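Local coordinates for protein tyrosine aminotransferase (Leishmania infantum, PDB 4IX8) that probably transfers the amino group of L-tyrosine to 2-oxoglutarate with the help of pyridoxal 5'-phosphate, as an aminotransferase of class I, at residues Q346-Y354 and R418-A426. Numbering follows the deposited sequence.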
loop_
_atom_site.group_PDB
_atom_site.type_symbol
_atom_site.label_atom_id
_atom_site.label_comp_id
_atom_site.label_asym_id
_atom_site.label_seq_id
_atom_site.Cartn_x
_atom_site.Cartn_y
_atom_site.Cartn_z
ATOM N N GLN A 346 -12.361 27.797 2.129
ATOM C CA GLN A 346 -11.439 27.737 3.259
ATOM C C GLN A 346 -10.003 27.963 2.831
ATOM O O GLN A 346 -9.244 28.673 3.510
ATOM C CB GLN A 346 -11.523 26.374 3.926
ATOM C CG GLN A 346 -12.830 26.062 4.529
ATOM C CD GLN A 346 -12.886 26.618 5.895
ATOM O OE1 GLN A 346 -12.185 26.150 6.810
ATOM N NE2 GLN A 346 -13.687 27.657 6.054
ATOM N N LEU A 347 -9.663 27.403 1.667
ATOM C CA LEU A 347 -8.308 27.523 1.125
ATOM C C LEU A 347 -8.046 28.942 0.609
ATOM O O LEU A 347 -6.938 29.457 0.772
ATOM C CB LEU A 347 -8.091 26.528 -0.008
ATOM C CG LEU A 347 -8.205 25.036 0.372
ATOM C CD1 LEU A 347 -8.233 24.176 -0.890
ATOM C CD2 LEU A 347 -7.091 24.567 1.304
ATOM N N GLU A 348 -9.039 29.579 -0.017
ATOM C CA GLU A 348 -8.857 30.948 -0.490
ATOM C C GLU A 348 -8.576 31.868 0.717
ATOM O O GLU A 348 -7.697 32.700 0.682
ATOM C CB GLU A 348 -10.105 31.401 -1.252
ATOM C CG GLU A 348 -10.203 30.795 -2.639
ATOM C CD GLU A 348 -11.576 30.921 -3.298
ATOM O OE1 GLU A 348 -12.527 31.432 -2.672
ATOM O OE2 GLU A 348 -11.711 30.485 -4.460
ATOM N N ALA A 349 -9.256 31.625 1.830
ATOM C CA ALA A 349 -9.062 32.456 3.024
ATOM C C ALA A 349 -7.670 32.217 3.566
ATOM O O ALA A 349 -7.034 33.141 4.034
ATOM C CB ALA A 349 -10.125 32.190 4.103
ATOM N N GLY A 350 -7.203 30.972 3.547
ATOM C CA GLY A 350 -5.859 30.726 4.039
ATOM C C GLY A 350 -4.833 31.419 3.167
ATOM O O GLY A 350 -3.820 31.916 3.644
ATOM N N ALA A 351 -5.125 31.501 1.882
ATOM C CA ALA A 351 -4.194 32.123 0.968
ATOM C C ALA A 351 -4.102 33.607 1.249
ATOM O O ALA A 351 -3.014 34.157 1.246
ATOM C CB ALA A 351 -4.614 31.871 -0.453
ATOM N N LYS A 352 -5.237 34.239 1.550
ATOM C CA LYS A 352 -5.255 35.675 1.807
ATOM C C LYS A 352 -4.368 35.967 3.002
ATOM O O LYS A 352 -3.709 36.988 3.032
ATOM C CB LYS A 352 -6.677 36.207 2.044
ATOM N N VAL A 353 -4.339 35.079 3.990
ATOM C CA VAL A 353 -3.515 35.315 5.182
ATOM C C VAL A 353 -2.012 35.311 4.825
ATOM O O VAL A 353 -1.263 36.145 5.348
ATOM C CB VAL A 353 -3.804 34.270 6.288
ATOM C CG1 VAL A 353 -2.905 34.477 7.504
ATOM C CG2 VAL A 353 -5.289 34.336 6.697
ATOM N N TYR A 354 -1.572 34.441 3.916
ATOM C CA TYR A 354 -0.148 34.432 3.552
ATOM C C TYR A 354 0.226 35.691 2.766
ATOM O O TYR A 354 1.356 36.179 2.853
ATOM C CB TYR A 354 0.202 33.192 2.752
ATOM C CG TYR A 354 0.343 31.973 3.658
ATOM C CD1 TYR A 354 1.376 31.876 4.579
ATOM C CD2 TYR A 354 -0.604 30.955 3.629
ATOM C CE1 TYR A 354 1.482 30.760 5.422
ATOM C CE2 TYR A 354 -0.512 29.844 4.472
ATOM C CZ TYR A 354 0.525 29.757 5.367
ATOM O OH TYR A 354 0.619 28.645 6.180
ATOM N N ARG A 418 7.723 25.587 2.234
ATOM C CA ARG A 418 6.369 25.143 1.990
ATOM C C ARG A 418 5.540 25.407 3.223
ATOM O O ARG A 418 5.917 25.006 4.308
ATOM C CB ARG A 418 6.270 23.633 1.638
ATOM C CG ARG A 418 4.940 23.337 0.950
ATOM C CD ARG A 418 4.610 21.894 0.828
ATOM N NE ARG A 418 4.323 21.276 2.114
ATOM C CZ ARG A 418 3.887 20.025 2.242
ATOM N NH1 ARG A 418 3.699 19.250 1.169
ATOM N NH2 ARG A 418 3.630 19.549 3.437
ATOM N N ALA A 419 4.403 26.065 3.030
ATOM C CA ALA A 419 3.467 26.338 4.101
ATOM C C ALA A 419 2.099 25.895 3.642
ATOM O O ALA A 419 1.753 25.956 2.448
ATOM C CB ALA A 419 3.461 27.797 4.459
ATOM N N THR A 420 1.332 25.429 4.606
ATOM C CA THR A 420 0.023 24.874 4.364
ATOM C C THR A 420 -1.056 25.930 4.452
ATOM O O THR A 420 -1.044 26.765 5.338
ATOM C CB THR A 420 -0.235 23.752 5.374
ATOM O OG1 THR A 420 0.494 22.582 4.932
ATOM C CG2 THR A 420 -1.687 23.424 5.475
ATOM N N VAL A 421 -2.012 25.854 3.537
ATOM C CA VAL A 421 -3.119 26.829 3.448
ATOM C C VAL A 421 -4.463 26.321 4.066
ATOM O O VAL A 421 -5.457 27.047 4.134
ATOM C CB VAL A 421 -3.266 27.251 1.959
ATOM C CG1 VAL A 421 -4.520 27.986 1.672
ATOM C CG2 VAL A 421 -2.069 28.121 1.568
ATOM N N SER A 422 -4.488 25.050 4.443
ATOM C CA SER A 422 -5.704 24.320 4.768
ATOM C C SER A 422 -6.048 24.431 6.234
ATOM O O SER A 422 -7.032 23.856 6.678
ATOM C CB SER A 422 -5.559 22.861 4.404
ATOM O OG SER A 422 -4.652 22.258 5.296
ATOM N N ARG A 423 -5.197 25.078 7.017
ATOM C CA ARG A 423 -5.539 25.269 8.412
ATOM C C ARG A 423 -6.503 26.453 8.649
ATOM O O ARG A 423 -6.730 27.283 7.756
ATOM C CB ARG A 423 -4.246 25.390 9.214
ATOM C CG ARG A 423 -3.372 24.114 8.994
ATOM C CD ARG A 423 -2.512 23.821 10.199
ATOM N NE ARG A 423 -3.336 23.496 11.364
ATOM C CZ ARG A 423 -2.871 23.362 12.601
ATOM N NH1 ARG A 423 -3.700 23.088 13.593
ATOM N NH2 ARG A 423 -1.581 23.533 12.860
ATOM N N PRO A 424 -7.091 26.523 9.860
ATOM C CA PRO A 424 -8.007 27.633 10.165
ATOM C C PRO A 424 -7.288 28.973 10.231
ATOM O O PRO A 424 -6.133 29.030 10.656
ATOM C CB PRO A 424 -8.609 27.240 11.537
ATOM C CG PRO A 424 -8.424 25.765 11.642
ATOM C CD PRO A 424 -7.111 25.491 10.913
ATOM N N SER A 425 -7.972 30.030 9.798
ATOM C CA SER A 425 -7.386 31.369 9.730
ATOM C C SER A 425 -6.728 31.826 11.016
ATOM O O SER A 425 -5.687 32.483 11.000
ATOM C CB SER A 425 -8.461 32.371 9.336
ATOM O OG SER A 425 -8.841 32.108 8.002
ATOM N N ALA A 426 -7.328 31.456 12.134
ATOM C CA ALA A 426 -6.805 31.876 13.416
ATOM C C ALA A 426 -5.410 31.295 13.601
ATOM O O ALA A 426 -4.517 31.968 14.080
ATOM C CB ALA A 426 -7.746 31.447 14.534
HETATM O O HOH W 1 -8.076 28.419 5.920
#
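Tyr354 OH donates to the main-chain Thr420 O at 2.6 Å, so the ring of helix 337-355 is tied to the end of strand 416-420. The two elements belong to the smaller mixed sheet and its helical cover, in a chain of the pyridoxal-phosphate aminotransferase family of class I; beyond the strand, a short turn leads into helix 425-442. The carbonyl oxygen lies at the ring edge, in its plane, whereas the hydroxyl stands 36° above the carbonyl plane, with a C=O...OH angle of 136°. Tyr354 has CG anti to its carbonyl carbon, a setting that brings the ring over to the strand. There Ala419 CB lies 3.6 Å from Tyr354 CZ, and Val421 CG2 meets Tyr354 CE2 at 3.7 Å. Leu72, Val375 and Leu428 also touch this tyrosine.

Val421 buries more surface here than any other residue, turning its two methyls to different partners. With CG1 anti to the backbone N (chi1 167°), that branch enters beside the helix backbone, near Leu347 O and Ala351 N, while CG2 is left for the tyrosine ring. The CA atoms of the two segments come nearest at Gly350 and Val421, where glycine puts no side chain between the backbones and Gly350 CA is 3.7 Å from Val421 O. Leu347 reaches the next residue with one methyl, CD2, 3.7 Å from Ser422 CA.

At the start of helix 425-442, where Pro424 is the N-cap residue, Ser425 OG approaches Ala349 CB. Arg423 NH1 forms a salt bridge with Asp80 OD1, and the carbonyl of Arg423 faces the helix through a water that bridges Gln346 O, at 2.7 Å, and Arg423 O, at 2.5 Å.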